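Local coordinates for protein transcriptional regulator, MarR family (Bacillus cereus, PDB 4XRF) that probably binds DNA through a winged helix-turn-helix domain and regulates transcription, as other MarR-family regulators do, at residues A[30-35]-A[70-76]; A[37-41]-A[53-57]. All coordinates share one frame. Residues are numbered along the deposited sequence.

Contact 1. Residues A[30-35]-A[70-76]; sequences GLTPPQ and RLIDQEL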
loop_
_atom_site.group_PDB
_atom_site.type_symbol
_atom_site.label_atom_id
_atom_site.label_comp_id
_atom_site.label_asym_id
_atom_site.label_seq_id
_atom_site.Cartn_x
_atom_site.Cartn_y
_atom_site.Cartn_z
ATOM N N GLY A 30 -0.555 7.562 16.289
ATOM C CA GLY A 30 0.851 7.839 15.946
ATOM C C GLY A 30 1.780 6.629 15.983
ATOM O O GLY A 30 3.005 6.781 16.031
ATOM N N LEU A 31 1.193 5.429 15.963
ATOM C CA LEU A 31 1.943 4.171 16.038
ATOM C C LEU A 31 1.512 3.153 14.987
ATOM O O LEU A 31 0.345 3.024 14.710
ATOM C CB LEU A 31 1.773 3.536 17.433
ATOM C CG LEU A 31 2.135 4.426 18.639
ATOM C CD1 LEU A 31 1.485 3.924 19.930
ATOM C CD2 LEU A 31 3.654 4.580 18.787
ATOM N N THR A 32 2.461 2.414 14.422
ATOM C CA THR A 32 2.127 1.216 13.655
ATOM C C THR A 32 1.807 0.098 14.662
ATOM O O THR A 32 2.156 0.211 15.847
ATOM C CB THR A 32 3.303 0.733 12.801
ATOM O OG1 THR A 32 4.327 0.269 13.676
ATOM C CG2 THR A 32 3.872 1.853 11.952
ATOM N N PRO A 33 1.131 -0.979 14.213
ATOM C CA PRO A 33 0.846 -2.040 15.182
ATOM C C PRO A 33 2.046 -2.674 15.907
ATOM O O PRO A 33 1.909 -2.966 17.097
ATOM C CB PRO A 33 0.046 -3.058 14.354
ATOM C CG PRO A 33 -0.723 -2.158 13.411
ATOM C CD PRO A 33 0.298 -1.117 12.996
ATOM N N PRO A 34 3.210 -2.868 15.233
ATOM C CA PRO A 34 4.324 -3.414 16.003
ATOM C C PRO A 34 4.890 -2.432 17.046
ATOM O O PRO A 34 5.311 -2.873 18.137
ATOM C CB PRO A 34 5.383 -3.740 14.927
ATOM C CG PRO A 34 4.562 -3.978 13.685
ATOM C CD PRO A 34 3.497 -2.919 13.784
ATOM N N GLN A 35 4.902 -1.135 16.721
ATOM C CA GLN A 35 5.356 -0.110 17.681
ATOM C C GLN A 35 4.450 -0.091 18.925
ATOM O O GLN A 35 4.934 -0.006 20.066
ATOM C CB GLN A 35 5.361 1.289 17.049
ATOM C CG GLN A 35 6.450 1.543 16.003
ATOM C CD GLN A 35 6.377 2.962 15.453
ATOM O OE1 GLN A 35 5.284 3.487 15.209
ATOM N NE2 GLN A 35 7.518 3.588 15.263
ATOM N N ARG A 70 13.098 4.133 15.729
ATOM C CA ARG A 70 11.927 4.975 15.394
ATOM C C ARG A 70 11.165 5.449 16.640
ATOM O O ARG A 70 10.686 6.587 16.682
ATOM C CB ARG A 70 10.975 4.282 14.399
ATOM C CG ARG A 70 11.614 3.839 13.085
ATOM C CD ARG A 70 11.982 4.994 12.166
ATOM N NE ARG A 70 13.235 5.670 12.519
ATOM C CZ ARG A 70 14.464 5.243 12.203
ATOM N NH1 ARG A 70 14.639 4.113 11.519
ATOM N NH2 ARG A 70 15.535 5.941 12.578
ATOM N N LEU A 71 11.065 4.582 17.646
ATOM C CA LEU A 71 10.417 4.916 18.920
ATOM C C LEU A 71 11.241 5.938 19.713
ATOM O O LEU A 71 10.675 6.722 20.476
ATOM C CB LEU A 71 10.195 3.653 19.763
ATOM C CG LEU A 71 8.854 2.895 19.867
ATOM C CD1 LEU A 71 7.714 3.462 19.031
ATOM C CD2 LEU A 71 9.022 1.398 19.670
ATOM N N ILE A 72 12.563 5.907 19.530
ATOM C CA ILE A 72 13.487 6.927 20.071
ATOM C C ILE A 72 13.256 8.288 19.387
ATOM O O ILE A 72 13.092 9.294 20.072
ATOM C CB ILE A 72 14.970 6.463 19.992
ATOM C CG1 ILE A 72 15.205 5.294 20.949
ATOM C CG2 ILE A 72 15.958 7.605 20.298
ATOM C CD1 ILE A 72 16.566 4.624 20.786
ATOM N N ASP A 73 13.179 8.315 18.052
ATOM C CA ASP A 73 12.771 9.541 17.317
ATOM C C ASP A 73 11.478 10.170 17.879
ATOM O O ASP A 73 11.410 11.390 18.044
ATOM C CB ASP A 73 12.568 9.279 15.815
ATOM C CG ASP A 73 13.831 8.835 15.102
ATOM O OD1 ASP A 73 14.956 9.184 15.546
ATOM O OD2 ASP A 73 13.707 8.104 14.090
ATOM N N GLN A 74 10.461 9.342 18.160
ATOM C CA GLN A 74 9.205 9.843 18.758
ATOM C C GLN A 74 9.350 10.085 20.265
ATOM O O GLN A 74 8.414 10.565 20.898
ATOM C CB GLN A 74 8.022 8.884 18.511
ATOM C CG GLN A 74 7.594 8.696 17.067
ATOM C CD GLN A 74 6.142 8.255 16.956
ATOM O OE1 GLN A 74 5.244 8.871 17.549
ATOM N NE2 GLN A 74 5.899 7.199 16.187
ATOM N N GLU A 75 10.498 9.709 20.834
ATOM C CA GLU A 75 10.829 9.964 22.247
ATOM C C GLU A 75 9.972 9.122 23.191
ATOM O O GLU A 75 9.662 9.540 24.313
ATOM C CB GLU A 75 10.674 11.461 22.578
ATOM C CG GLU A 75 11.879 12.311 22.200
ATOM C CD GLU A 75 11.555 13.792 22.115
ATOM O OE1 GLU A 75 10.497 14.224 22.630
ATOM O OE2 GLU A 75 12.360 14.540 21.522
ATOM N N LEU A 76 9.572 7.944 22.731
ATOM C CA LEU A 76 8.631 7.133 23.492
ATOM C C LEU A 76 9.331 6.095 24.370
ATOM O O LEU A 76 8.754 5.613 25.342
ATOM C CB LEU A 76 7.588 6.483 22.571
ATOM C CG LEU A 76 6.735 7.436 21.715
ATOM C CD1 LEU A 76 5.806 6.659 20.781
ATOM C CD2 LEU A 76 5.931 8.401 22.589
#
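Gln35, Leu71 and Gln74 carry most of this buried contact. Gln35 points across from the first turn of its helix, its CB 3.8 Å from Leu71 CD1 and its NE2 3.6 Å from Arg70 CB. The amide end faces two ways: Gln35 OE1 accepts from Thr32 N (3.1 Å), while Gln35 NE2 donates to the backbone O of Gln27 of the second subunit. With a weak bond from Gln35 N back to Thr32 OG1, this makes a capping box that starts helix 33-45. As in other MarR proteins, helix 61-73 is probably the recognition helix, and here its C-terminal end meets that capped N-terminus. The end is closed by a Schellman motif, with Glu75 at positive phi, which turns the chain toward the wing. Gln74 reaches back from this turn: its NE2 donates to Gly30 O (2.9 Å, 162°) and also to Gln27 O of the second subunit, and its OE1 is held by Arg100. Leu31 CD2 packs on Leu76 CD1 (3.6 Å) and Leu71 CD1 (4.2 Å).

Contact 2. Residues A[37-41]-A[53-57]; sequences YILKI and LAKKM. With SO4 (sulfate ion), chain K; PO4 (phosphate ion), chain C.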
loop_
_atom_site.group_PDB
_atom_site.type_symbol
_atom_site.label_atom_id
_atom_site.label_comp_id
_atom_site.label_asym_id
_atom_site.label_seq_id
_atom_site.Cartn_x
_atom_site.Cartn_y
_atom_site.Cartn_z
ATOM N N TYR A 37 2.544 -2.582 20.057
ATOM C CA TYR A 37 2.776 -3.805 20.819
ATOM C C TYR A 37 4.073 -3.754 21.610
ATOM O O TYR A 37 4.110 -4.185 22.754
ATOM C CB TYR A 37 2.740 -5.075 19.959
ATOM C CG TYR A 37 2.515 -6.262 20.852
ATOM C CD1 TYR A 37 1.274 -6.464 21.458
ATOM C CD2 TYR A 37 3.535 -7.127 21.155
ATOM C CE1 TYR A 37 1.070 -7.529 22.329
ATOM C CE2 TYR A 37 3.333 -8.192 22.010
ATOM C CZ TYR A 37 2.099 -8.379 22.591
ATOM O OH TYR A 37 1.901 -9.441 23.444
ATOM N N ILE A 38 5.131 -3.222 21.012
ATOM C CA ILE A 38 6.356 -2.967 21.770
ATOM C C ILE A 38 6.095 -2.152 23.041
ATOM O O ILE A 38 6.510 -2.554 24.133
ATOM C CB ILE A 38 7.476 -2.347 20.902
ATOM C CG1 ILE A 38 8.037 -3.424 19.950
ATOM C CG2 ILE A 38 8.638 -1.840 21.773
ATOM C CD1 ILE A 38 8.816 -2.873 18.761
ATOM N N LEU A 39 5.431 -1.009 22.903
ATOM C CA LEU A 39 5.101 -0.179 24.056
ATOM C C LEU A 39 4.255 -0.925 25.108
ATOM O O LEU A 39 4.461 -0.719 26.311
ATOM C CB LEU A 39 4.376 1.120 23.628
ATOM C CG LEU A 39 5.150 2.096 22.721
ATOM C CD1 LEU A 39 4.329 3.358 22.488
ATOM C CD2 LEU A 39 6.512 2.460 23.306
ATOM N N LYS A 40 3.321 -1.769 24.661
ATOM C CA LYS A 40 2.538 -2.582 25.596
ATOM C C LYS A 40 3.406 -3.563 26.378
ATOM O O LYS A 40 3.188 -3.744 27.572
ATOM C CB LYS A 40 1.417 -3.358 24.907
ATOM C CG LYS A 40 0.299 -2.500 24.374
ATOM C CD LYS A 40 -0.835 -3.363 23.822
ATOM C CE LYS A 40 -1.698 -3.980 24.919
ATOM N NZ LYS A 40 -2.898 -4.662 24.324
ATOM N N ILE A 41 4.372 -4.199 25.709
ATOM C CA ILE A 41 5.317 -5.095 26.400
ATOM C C ILE A 41 6.080 -4.343 27.500
ATOM O O ILE A 41 6.177 -4.818 28.630
ATOM C CB ILE A 41 6.316 -5.765 25.428
ATOM C CG1 ILE A 41 5.564 -6.620 24.398
ATOM C CG2 ILE A 41 7.339 -6.606 26.199
ATOM C CD1 ILE A 41 6.462 -7.197 23.319
ATOM N N LEU A 53 12.611 -8.325 23.558
ATOM C CA LEU A 53 11.628 -7.727 22.671
ATOM C C LEU A 53 11.596 -8.448 21.319
ATOM O O LEU A 53 10.521 -8.813 20.841
ATOM C CB LEU A 53 11.920 -6.241 22.474
ATOM C CG LEU A 53 11.700 -5.317 23.675
ATOM C CD1 LEU A 53 12.120 -3.895 23.305
ATOM C CD2 LEU A 53 10.246 -5.343 24.137
ATOM N N ALA A 54 12.777 -8.657 20.730
ATOM C CA ALA A 54 12.914 -9.417 19.488
ATOM C C ALA A 54 12.257 -10.804 19.592
ATOM O O ALA A 54 11.489 -11.187 18.721
ATOM C CB ALA A 54 14.384 -9.548 19.095
ATOM N N LYS A 55 12.584 -11.554 20.650
ATOM C CA LYS A 55 11.962 -12.854 20.898
ATOM C C LYS A 55 10.439 -12.763 21.006
ATOM O O LYS A 55 9.710 -13.564 20.406
ATOM C CB LYS A 55 12.524 -13.471 22.174
ATOM C CG LYS A 55 12.618 -14.983 22.127
ATOM N N LYS A 56 9.949 -11.791 21.768
ATOM C CA LYS A 56 8.495 -11.631 21.908
ATOM C C LYS A 56 7.791 -11.272 20.594
ATOM O O LYS A 56 6.606 -11.609 20.421
ATOM C CB LYS A 56 8.152 -10.634 23.007
ATOM C CG LYS A 56 8.358 -11.176 24.417
ATOM C CD LYS A 56 8.388 -10.030 25.427
ATOM C CE LYS A 56 8.611 -10.518 26.856
ATOM N NZ LYS A 56 7.411 -11.196 27.413
ATOM N N MET A 57 8.516 -10.627 19.672
ATOM C CA MET A 57 7.954 -10.204 18.351
ATOM C C MET A 57 8.247 -11.227 17.241
ATOM O O MET A 57 7.795 -11.069 16.097
ATOM C CB MET A 57 8.527 -8.847 17.899
ATOM C CG MET A 57 8.401 -7.675 18.864
ATOM S SD MET A 57 6.717 -7.108 19.132
ATOM C CE MET A 57 6.242 -6.456 17.532
HETATM S S SO4 K . 4.107 -11.038 25.643
HETATM O O1 SO4 K . 4.941 -12.274 25.639
HETATM O O2 SO4 K . 4.814 -9.989 26.425
HETATM O O3 SO4 K . 2.800 -11.297 26.298
HETATM O O4 SO4 K . 3.939 -10.622 24.221
HETATM P P PO4 C . -2.875 -8.421 23.392
HETATM O O1 PO4 C . -1.687 -7.883 24.148
HETATM O O2 PO4 C . -2.411 -9.072 22.117
HETATM O O3 PO4 C . -3.604 -9.416 24.278
HETATM O O4 PO4 C . -3.784 -7.268 23.046
#
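The two helical segments cross steeply, their axes 11.0 Å apart at closest approach and their N-to-C directions 122° apart; the backbones come nearest at Ile38 and Leu53, with CA atoms 7.2 Å apart. Side chains fill the gap. Ile41 CG2 touches both Leu53 CD2 (3.8 Å) and Lys56 CD (3.7 Å), so the aliphatic part of the lysine joins the apolar layer. Met57, all three chi angles near -60°, folds its thioether toward helix 37-41, where SD lies 4.0 Å from Ile38 CG1 and 3.8 Å from Tyr37 CD2. Met57 SD sits at the edge of the Tyr37 ring, 5.1 Å from its centroid, a Met-aromatic contact. At the partly exposed side a sulfate ion, probably from the crystallisation liquor, bridges the segments: Tyr37 OH donates to its O4 (2.5 Å, very short) and Lys56 NZ to its O2 (3.0 Å), with Lys6 of the third subunit as another donor. Helix 61-73 packs on Ile38, Leu53 and Met57, completing the three-helix core of a winged helix-turn-helix domain.

Overall arrangement
Contacts 1 and 2, their centres 12 Å apart, share helix 33-45: contact 1 uses its capped start and contact 2 the turns that follow. Along the chain the order is 30-35, 37-41, 53-57, 70-76, so contact 2 falls wholly within the span that contact 1 brings together. Helices 50-57 and 61-73, consecutive in sequence, thus both pack against helix 33-45, and the contacts merge where Leu71 meets Ile38 and Leu39 meets Leu31 and Leu76. Together they fix the helix-turn-helix pair on its supporting helix, just ahead of the wing strands 77-81 and 89-93. Both also touch the third subunit; contact 1 additionally meets the second.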